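Local atomic coordinates of general odorant-binding protein 28a (Drosophila melanogaster, PDB entry 6QQ4), a protein that probably binds odorants as a small secreted carrier protein and is involved in the detection of the floral odour beta-ionone. Residues L9-E14 and L27-V31; Y39-R45 and D99-E105. All blocks are in the same frame, centred on the assembly; numbering follows the deposited sequence. Where two conformers were deposited one is given.

From the N terminus, helix 2-20 runs into a turn and helix 24-31 comes back alongside it, so interaction 1 closes a loop of just 12 residues. The chain then enters helix 39-52, whose first turns meet the start of helix 100-117 in interaction 2, a far longer closure that brackets 53 residues, including helices 66-74 and 78-91. The two loops follow in series and neither nest nor cross. Their contacts nevertheless touch: Leu44 of helix 39-52 points away from residues 99-105 and packs on Ala13 and Met30. Helix 39-52 thus joins the N-terminal helix pair to the last helix through its different sides.

Interaction 1: L9-E14 and L27-V31; sequences LMESAE and LQEMV
Met10 and Met30 reach across the gap between two antiparallel helices and slide past each other in opposite directions, their methyl carbons meeting at 3.8 Å (Met10 CE to Met30 CE). The short segment axes run 159° apart in direction and 10.7 Å from each other, a wide spacing filled by long side chains. Met30 sets out toward helix 2-20. Its chain stays extended to the sulfur and bends only at the last torsion (chi3 71°), which swings CE to Leu9 CD2, also 3.8 Å away, where the two side chains cross at about a right angle. The sulfur itself, Met30 SD, lies 3.9 Å from Ala13 CB. That small methyl is also met by one branch of Leu27, with CD1 3.5 Å from Ala13 CB, so a single alanine receives a sulfur and a leucine methyl. On this inner side helix 39-52 adds a further layer: Ile52 touches Leu9, Val48 touches Ala13 and Arg45 touches Met30. Packing is tight at Val31 too. Met10 bends at chi2 and chi3, which turns its end toward helix 24-31, and crosses Val31 at about a right angle; Met10 CG stands 3.5 Å from Val31 CG1, and Met10 SD comes closer still to Val31 CG1, too close for its exact position to be trusted. Only the Glu14 edge is loose: its backbone N is 4.3 Å from Leu27 CD1, and its exposed carboxylate leads away from the contact. The two segments meet through apolar packing, without hydrogen bonds between them. A bound pentaethylene glycol, probably from the crystallisation liquor, lies about 6 Å from the side chain of Leu9. The arrangement is an antiparallel helix pair that brings together the first two helices of the all-helical insect odorant-binding protein (PBP/GOBP) fold.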
loop_
_atom_site.group_PDB
_atom_site.type_symbol
_atom_site.label_atom_id
_atom_site.label_comp_id
_atom_site.label_asym_id
_atom_site.label_seq_id
_atom_site.Cartn_x
_atom_site.Cartn_y
_atom_site.Cartn_z
ATOM N N LEU A 9 -4.037 -8.649 2.040
ATOM C CA LEU A 9 -4.325 -7.308 1.562
ATOM C C LEU A 9 -5.639 -7.291 0.802
ATOM O O LEU A 9 -6.382 -6.309 0.845
ATOM C CB LEU A 9 -3.194 -6.806 0.665
ATOM C CG LEU A 9 -2.838 -5.328 0.788
ATOM C CD1 LEU A 9 -1.945 -5.134 1.994
ATOM C CD2 LEU A 9 -2.164 -4.811 -0.478
ATOM N N MET A 10 -5.924 -8.388 0.106
ATOM C CA MET A 10 -7.126 -8.462 -0.717
ATOM C C MET A 10 -8.375 -8.678 0.114
ATOM O O MET A 10 -9.448 -8.201 -0.253
ATOM C CB MET A 10 -6.990 -9.557 -1.772
ATOM C CG MET A 10 -6.086 -9.127 -2.903
ATOM S SD MET A 10 -6.401 -7.393 -3.380
ATOM C CE MET A 10 -4.794 -6.667 -3.094
ATOM N N GLU A 11 -8.233 -9.384 1.235
ATOM C CA GLU A 11 -9.332 -9.529 2.177
ATOM C C GLU A 11 -9.665 -8.164 2.758
ATOM O O GLU A 11 -10.823 -7.766 2.825
ATOM C CB GLU A 11 -8.978 -10.493 3.309
ATOM C CG GLU A 11 -8.533 -11.880 2.877
ATOM C CD GLU A 11 -8.002 -12.699 4.049
ATOM O OE1 GLU A 11 -8.689 -12.766 5.096
ATOM O OE2 GLU A 11 -6.883 -13.253 3.934
ATOM N N SER A 12 -8.631 -7.461 3.194
ATOM C CA SER A 12 -8.803 -6.121 3.722
ATOM C C SER A 12 -9.443 -5.234 2.654
ATOM O O SER A 12 -10.411 -4.523 2.915
ATOM C CB SER A 12 -7.457 -5.561 4.183
ATOM O OG SER A 12 -7.597 -4.241 4.650
ATOM N N ALA A 13 -8.929 -5.309 1.434
ATOM C CA ALA A 13 -9.472 -4.500 0.357
ATOM C C ALA A 13 -10.941 -4.823 0.069
ATOM O O ALA A 13 -11.720 -3.940 -0.297
ATOM C CB ALA A 13 -8.631 -4.672 -0.895
ATOM N N GLU A 14 -11.319 -6.086 0.235
ATOM C CA GLU A 14 -12.692 -6.498 -0.013
ATOM C C GLU A 14 -13.653 -5.887 0.999
ATOM O O GLU A 14 -14.777 -5.528 0.655
ATOM C CB GLU A 14 -12.817 -8.026 0.011
ATOM C CG GLU A 14 -13.975 -8.549 -0.842
ATOM C CD GLU A 14 -14.467 -9.928 -0.418
ATOM O OE1 GLU A 14 -13.958 -10.471 0.591
ATOM O OE2 GLU A 14 -15.373 -10.463 -1.099
ATOM N N LEU A 27 -10.354 -3.479 -7.459
ATOM C CA LEU A 27 -9.696 -4.558 -6.739
ATOM C C LEU A 27 -8.626 -5.237 -7.606
ATOM O O LEU A 27 -7.545 -5.564 -7.126
ATOM C CB LEU A 27 -10.730 -5.585 -6.282
ATOM C CG LEU A 27 -10.403 -6.398 -5.040
ATOM C CD1 LEU A 27 -10.325 -5.462 -3.859
ATOM C CD2 LEU A 27 -11.461 -7.470 -4.815
ATOM N N GLN A 28 -8.928 -5.444 -8.884
ATOM C CA GLN A 28 -7.981 -6.121 -9.779
ATOM C C GLN A 28 -6.725 -5.282 -10.007
ATOM O O GLN A 28 -5.607 -5.807 -9.985
ATOM C CB GLN A 28 -8.647 -6.465 -11.117
ATOM C CG GLN A 28 -8.497 -7.939 -11.509
ATOM C CD GLN A 28 -9.452 -8.359 -12.617
ATOM O OE1 GLN A 28 -10.593 -7.895 -12.682
ATOM N NE2 GLN A 28 -8.989 -9.245 -13.494
ATOM N N GLU A 29 -6.896 -3.977 -10.192
ATOM C CA GLU A 29 -5.738 -3.092 -10.293
ATOM C C GLU A 29 -4.817 -3.220 -9.083
ATOM O O GLU A 29 -3.594 -3.177 -9.221
ATOM C CB GLU A 29 -6.177 -1.636 -10.465
ATOM C CG GLU A 29 -6.923 -1.407 -11.741
ATOM C CD GLU A 29 -7.175 0.061 -12.034
ATOM O OE1 GLU A 29 -7.208 0.884 -11.094
ATOM O OE2 GLU A 29 -7.326 0.387 -13.223
ATOM N N MET A 30 -5.395 -3.379 -7.899
ATOM C CA MET A 30 -4.591 -3.536 -6.689
ATOM C C MET A 30 -3.774 -4.826 -6.676
ATOM O O MET A 30 -2.575 -4.785 -6.394
ATOM C CB MET A 30 -5.469 -3.513 -5.443
ATOM C CG MET A 30 -5.738 -2.165 -4.839
ATOM S SD MET A 30 -6.438 -2.352 -3.170
ATOM C CE MET A 30 -5.037 -2.949 -2.233
ATOM N N VAL A 31 -4.417 -5.969 -6.954
ATOM C CA VAL A 31 -3.718 -7.258 -6.885
ATOM C C VAL A 31 -2.567 -7.277 -7.863
ATOM O O VAL A 31 -1.535 -7.896 -7.612
ATOM C CB VAL A 31 -4.630 -8.497 -7.199
ATOM C CG1 VAL A 31 -5.783 -8.552 -6.296
ATOM C CG2 VAL A 31 -5.121 -8.506 -8.629
#

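Interaction 2: Y39-R45 and D99-E105; sequences YAGKCLR and DHCEAAE
Cys43 and Cys101 are joined covalently, SG to SG at 2.0 Å, by a disulfide with a chi3 of 102°. It pins two helices where their segment axes pass 7.4 Å apart at a steep 77°. Hydrogen bonds mark the N-terminal end of both segments. With CG anti to the backbone N (chi1 -176°), Tyr39 carries its ring out to Asp99, and Tyr39 OH donates to Asp99 OD2 at 2.6 Å, the oxygen lying in the ring plane and using its syn lone pair, with ring and carboxylate nearly perpendicular. Asp99 OD1 is the N-cap acceptor of helix 100-117, taking Glu102 N from above the carboxylate plane and, weakly, Cys101 N. One carboxylate thus caps the helix and takes the tyrosine hydroxyl. In the conformer given, a water accepts from Lys42 NZ and donates to Glu102 OE2, a doubtful bridge. Apolar packing follows where the extended Lys42 chain crosses Glu105, Lys42 CG to Glu105 CB at 3.8 Å. The Ala104 methyl sits against the backbone carbonyl of Lys42. At the other end the salt bridge is weak, Arg45 NH1 lying 3.4 Å from Glu105 OE1; Arg45 NH1 also bonds Gln34 O, and Glu105 OE2 bonds Ala36 N, so both side chains hold the loop leading into helix 39-52. This disulfide, one of three, is characteristic of the classical six-helix, six-cysteine insect odorant-binding fold.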
loop_
_atom_site.group_PDB
_atom_site.type_symbol
_atom_site.label_atom_id
_atom_site.label_comp_id
_atom_site.label_asym_id
_atom_site.label_seq_id
_atom_site.Cartn_x
_atom_site.Cartn_y
_atom_site.Cartn_z
ATOM N N TYR A 39 -10.657 7.359 -8.767
ATOM C CA TYR A 39 -10.525 7.996 -7.450
ATOM C C TYR A 39 -10.938 7.046 -6.330
ATOM O O TYR A 39 -10.308 7.001 -5.271
ATOM C CB TYR A 39 -11.363 9.274 -7.400
ATOM C CG TYR A 39 -11.231 10.069 -6.131
ATOM C CD1 TYR A 39 -10.085 10.813 -5.867
ATOM C CD2 TYR A 39 -12.249 10.078 -5.197
ATOM C CE1 TYR A 39 -9.959 11.530 -4.704
ATOM C CE2 TYR A 39 -12.144 10.797 -4.042
ATOM C CZ TYR A 39 -11.003 11.510 -3.787
ATOM O OH TYR A 39 -10.937 12.213 -2.608
ATOM N N ALA A 40 -12.016 6.304 -6.567
ATOM C CA ALA A 40 -12.487 5.307 -5.614
ATOM C C ALA A 40 -11.404 4.265 -5.331
ATOM O O ALA A 40 -11.247 3.813 -4.200
ATOM C CB ALA A 40 -13.749 4.634 -6.139
ATOM N N GLY A 41 -10.670 3.874 -6.370
ATOM C CA GLY A 41 -9.562 2.953 -6.214
ATOM C C GLY A 41 -8.446 3.560 -5.378
ATOM O O GLY A 41 -7.792 2.870 -4.606
ATOM N N LYS A 42 -8.210 4.857 -5.536
ATOM C CA LYS A 42 -7.277 5.561 -4.647
ATOM C C LYS A 42 -7.790 5.554 -3.205
ATOM O O LYS A 42 -7.016 5.395 -2.237
ATOM C CB LYS A 42 -7.076 7.005 -5.092
ATOM C CG LYS A 42 -6.448 7.169 -6.472
ATOM C CD LYS A 42 -6.260 8.652 -6.780
ATOM C CE LYS A 42 -5.707 8.844 -8.169
ATOM N NZ LYS A 42 -5.613 10.309 -8.488
ATOM N N CYS A 43 -9.097 5.752 -3.053
ATOM C CA CYS A 43 -9.668 5.742 -1.716
ATOM C C CYS A 43 -9.680 4.296 -1.180
ATOM O O CYS A 43 -9.537 4.078 0.016
ATOM C CB CYS A 43 -11.075 6.347 -1.707
ATOM S SG CYS A 43 -11.134 8.145 -1.933
ATOM N N LEU A 44 -9.853 3.312 -2.059
ATOM C CA LEU A 44 -9.774 1.916 -1.625
ATOM C C LEU A 44 -8.391 1.695 -1.012
ATOM O O LEU A 44 -8.243 1.207 0.101
ATOM C CB LEU A 44 -10.023 0.951 -2.786
ATOM C CG LEU A 44 -9.832 -0.547 -2.511
ATOM C CD1 LEU A 44 -10.797 -1.032 -1.431
ATOM C CD2 LEU A 44 -10.001 -1.358 -3.783
ATOM N N ARG A 45 -7.374 2.115 -1.736
ATOM C CA ARG A 45 -6.012 1.974 -1.262
ATOM C C ARG A 45 -5.747 2.699 0.050
ATOM O O ARG A 45 -5.033 2.170 0.902
ATOM C CB ARG A 45 -5.052 2.441 -2.346
ATOM C CG ARG A 45 -5.050 1.434 -3.484
ATOM C CD ARG A 45 -4.531 1.997 -4.781
ATOM N NE ARG A 45 -4.898 1.130 -5.899
ATOM C CZ ARG A 45 -4.066 0.789 -6.879
ATOM N NH1 ARG A 45 -2.812 1.253 -6.873
ATOM N NH2 ARG A 45 -4.486 -0.013 -7.852
ATOM N N ASP A 99 -5.541 15.506 0.630
ATOM C CA ASP A 99 -6.534 14.468 0.366
ATOM C C ASP A 99 -5.918 13.081 0.618
ATOM O O ASP A 99 -4.953 12.707 -0.041
ATOM C CB ASP A 99 -7.043 14.593 -1.076
ATOM C CG ASP A 99 -8.134 13.579 -1.418
ATOM O OD1 ASP A 99 -7.965 12.380 -1.152
ATOM O OD2 ASP A 99 -9.165 13.980 -1.970
ATOM N N HIS A 100 -6.480 12.328 1.561
ATOM C CA HIS A 100 -5.877 11.063 2.004
ATOM C C HIS A 100 -5.930 9.972 0.925
ATOM O O HIS A 100 -5.060 9.097 0.849
ATOM C CB HIS A 100 -6.570 10.567 3.280
ATOM C CG HIS A 100 -6.323 11.433 4.482
ATOM N ND1 HIS A 100 -6.702 11.063 5.755
ATOM C CD2 HIS A 100 -5.724 12.643 4.606
ATOM C CE1 HIS A 100 -6.356 12.011 6.612
ATOM N NE2 HIS A 100 -5.769 12.984 5.938
ATOM N N CYS A 101 -6.957 10.028 0.095
ATOM C CA CYS A 101 -7.077 9.074 -0.987
ATOM C C CYS A 101 -5.942 9.295 -1.970
ATOM O O CYS A 101 -5.243 8.350 -2.337
ATOM C CB CYS A 101 -8.441 9.200 -1.668
ATOM S SG CYS A 101 -9.810 8.883 -0.556
ATOM N N GLU A 102 -5.756 10.554 -2.374
ATOM C CA GLU A 102 -4.671 10.902 -3.281
ATOM C C GLU A 102 -3.292 10.724 -2.603
ATOM O O GLU A 102 -2.310 10.394 -3.270
ATOM C CB GLU A 102 -4.860 12.336 -3.802
ATOM C CG GLU A 102 -6.034 12.449 -4.782
ATOM C CD GLU A 102 -6.408 13.880 -5.165
ATOM O OE1 GLU A 102 -5.998 14.838 -4.482
ATOM O OE2 GLU A 102 -7.119 14.043 -6.177
ATOM N N ALA A 103 -3.225 10.920 -1.294
ATOM C CA ALA A 103 -1.959 10.711 -0.585
ATOM C C ALA A 103 -1.571 9.232 -0.580
ATOM O O ALA A 103 -0.388 8.903 -0.743
ATOM C CB ALA A 103 -2.040 11.232 0.818
ATOM N N ALA A 104 -2.557 8.352 -0.394
ATOM C CA ALA A 104 -2.314 6.905 -0.417
ATOM C C ALA A 104 -1.746 6.475 -1.761
ATOM O O ALA A 104 -0.820 5.664 -1.824
ATOM C CB ALA A 104 -3.569 6.140 -0.117
ATOM N N GLU A 105 -2.263 7.050 -2.838
ATOM C CA GLU A 105 -1.795 6.683 -4.167
ATOM C C GLU A 105 -0.414 7.259 -4.503
ATOM O O GLU A 105 0.360 6.644 -5.240
ATOM C CB GLU A 105 -2.813 7.127 -5.219
ATOM C CG GLU A 105 -2.506 6.666 -6.613
ATOM C CD GLU A 105 -2.419 5.146 -6.733
ATOM O OE1 GLU A 105 -2.821 4.442 -5.791
ATOM O OE2 GLU A 105 -1.975 4.648 -7.792
HETATM O O HOH W 1 -7.100 12.350 -8.372
#